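Local coordinates for protein cysteine synthase 3 (Entamoeba histolytica, PDB 6KR5) that makes L-cysteine from O-acetyl-L-serine and sulfide with the help of the cofactor pyridoxal-5'-phosphate, at residues B[312-316]-B[317-321]. Numbering follows the deposited sequence.
Sequences RYLST and DLYKT
Thr316 OG1 joins a type I beta turn to the ST turn that follows it, accepting a hydrogen bond from Leu318 N at 3.1 Å, with an N-H...O angle of 162°. The same hydroxyl donates its own proton to Tyr313 O at 2.7 Å. The type I turn runs from Tyr313 to Thr316 and is closed by Thr316 N on Tyr313 O at 3.0 Å; that carbonyl is thus gripped twice by one threonine, the hydroxyl arriving in the carbonyl plane. A chi1 of 76° sets OG1 between the backbone N and the carbonyl carbon of Thr316, where it can serve both turns, with the methyl CG2 anti to the carbonyl carbon. Apolar contacts flank the polar bridge. Leu318 lays CD2 against Tyr313 CB at 3.9 Å, and its CG sits over the centre of the Tyr319 ring, 3.8 Å above the plane. Leu314 reaches the same ring obliquely, CD2 to CD2 of Tyr319 at 3.8 Å. After the threonine, Lys320 N and Thr321 N both donate to Asp317 O.

The loop runs between strand 301-306 and helix 327-335 in this fold-type II PLP enzyme. Leu318 packs on Trp263 and Ala266 of helix 259-273, whereas Leu314 and Tyr319 both meet Met118 of the second subunit, so the two turns border the dimer interface. Tyr313 belongs to the cofactor pocket, its side chain touching PLP and its OH hydrogen-bonded to Asp308. One water links residues 312-316 to residues 317-321, donating to Thr316 O at 2.7 Å and accepting from Tyr319 N at 2.8 Å.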
loop_
_atom_site.group_PDB
_atom_site.type_symbol
_atom_site.label_atom_id
_atom_site.label_comp_id
_atom_site.label_asym_id
_atom_site.label_seq_id
_atom_site.Cartn_x
_atom_site.Cartn_y
_atom_site.Cartn_z
ATOM N N ARG B 312 -3.989 7.188 2.705
ATOM C CA ARG B 312 -4.463 7.242 4.084
ATOM C C ARG B 312 -4.983 8.624 4.479
ATOM O O ARG B 312 -5.494 8.782 5.595
ATOM C CB ARG B 312 -3.329 6.799 5.016
ATOM C CG ARG B 312 -3.768 6.297 6.391
ATOM C CD ARG B 312 -2.786 5.279 6.961
ATOM N NE ARG B 312 -2.979 3.961 6.366
ATOM C CZ ARG B 312 -2.181 2.923 6.594
ATOM N NH1 ARG B 312 -1.137 3.055 7.409
ATOM N NH2 ARG B 312 -2.419 1.763 6.001
ATOM N N TYR B 313 -4.893 9.621 3.588
ATOM C CA TYR B 313 -5.287 10.990 3.893
ATOM C C TYR B 313 -6.342 11.521 2.932
ATOM O O TYR B 313 -6.532 12.734 2.850
ATOM C CB TYR B 313 -4.059 11.904 3.899
ATOM C CG TYR B 313 -3.072 11.396 4.905
ATOM C CD1 TYR B 313 -3.209 11.703 6.248
ATOM C CD2 TYR B 313 -2.056 10.538 4.522
ATOM C CE1 TYR B 313 -2.336 11.187 7.176
ATOM C CE2 TYR B 313 -1.176 10.028 5.439
ATOM C CZ TYR B 313 -1.324 10.350 6.764
ATOM O OH TYR B 313 -0.449 9.837 7.685
ATOM N N LEU B 314 -7.045 10.637 2.221
ATOM C CA LEU B 314 -8.069 11.102 1.287
ATOM C C LEU B 314 -9.244 11.751 2.003
ATOM O O LEU B 314 -9.970 12.542 1.390
ATOM C CB LEU B 314 -8.566 9.941 0.434
ATOM C CG LEU B 314 -7.518 9.274 -0.443
ATOM C CD1 LEU B 314 -8.151 8.076 -1.142
ATOM C CD2 LEU B 314 -6.958 10.254 -1.451
ATOM N N SER B 315 -9.442 11.439 3.282
ATOM C CA SER B 315 -10.485 12.058 4.083
ATOM C C SER B 315 -10.155 13.487 4.492
ATOM O O SER B 315 -11.018 14.167 5.054
ATOM C CB SER B 315 -10.740 11.206 5.330
ATOM O OG SER B 315 -9.523 10.941 6.011
ATOM N N THR B 316 -8.939 13.954 4.233
ATOM C CA THR B 316 -8.546 15.321 4.504
ATOM C C THR B 316 -8.650 16.114 3.202
ATOM O O THR B 316 -9.108 15.602 2.173
ATOM C CB THR B 316 -7.134 15.352 5.101
ATOM O OG1 THR B 316 -6.167 15.130 4.064
ATOM C CG2 THR B 316 -6.968 14.264 6.143
ATOM N N ASP B 317 -8.239 17.373 3.230
ATOM C CA ASP B 317 -8.218 18.159 2.006
ATOM C C ASP B 317 -6.862 18.121 1.317
ATOM O O ASP B 317 -6.628 18.925 0.405
ATOM C CB ASP B 317 -8.635 19.604 2.295
ATOM C CG ASP B 317 -10.148 19.785 2.290
ATOM O OD1 ASP B 317 -10.866 18.775 2.127
ATOM O OD2 ASP B 317 -10.619 20.934 2.442
ATOM N N LEU B 318 -5.981 17.191 1.716
ATOM C CA LEU B 318 -4.629 17.132 1.154
ATOM C C LEU B 318 -4.663 17.133 -0.364
ATOM O O LEU B 318 -3.807 17.743 -1.014
ATOM C CB LEU B 318 -3.882 15.891 1.671
ATOM C CG LEU B 318 -2.455 15.626 1.147
ATOM C CD1 LEU B 318 -1.496 16.735 1.568
ATOM C CD2 LEU B 318 -1.917 14.287 1.613
ATOM N N TYR B 319 -5.659 16.478 -0.953
ATOM C CA TYR B 319 -5.774 16.415 -2.402
ATOM C C TYR B 319 -7.001 17.137 -2.932
ATOM O O TYR B 319 -7.343 16.980 -4.111
ATOM C CB TYR B 319 -5.776 14.967 -2.852
ATOM C CG TYR B 319 -4.530 14.251 -2.434
ATOM C CD1 TYR B 319 -3.292 14.645 -2.917
ATOM C CD2 TYR B 319 -4.582 13.207 -1.527
ATOM C CE1 TYR B 319 -2.151 14.002 -2.551
ATOM C CE2 TYR B 319 -3.448 12.560 -1.149
ATOM C CZ TYR B 319 -2.234 12.955 -1.658
ATOM O OH TYR B 319 -1.100 12.290 -1.294
ATOM N N LYS B 320 -7.668 17.919 -2.091
ATOM C CA LYS B 320 -8.743 18.796 -2.529
ATOM C C LYS B 320 -8.188 20.151 -2.955
ATOM O O LYS B 320 -8.544 20.663 -4.022
ATOM C CB LYS B 320 -9.779 18.958 -1.412
ATOM N N THR B 321 -7.308 20.725 -2.130
ATOM C CA THR B 321 -6.587 21.937 -2.499
ATOM C C THR B 321 -5.778 21.705 -3.769
ATOM O O THR B 321 -5.194 20.637 -3.968
ATOM C CB THR B 321 -5.657 22.361 -1.363
ATOM O OG1 THR B 321 -6.350 22.252 -0.113
ATOM C CG2 THR B 321 -5.174 23.791 -1.557
HETATM O O HOH W 1 -7.601 14.718 0.141
#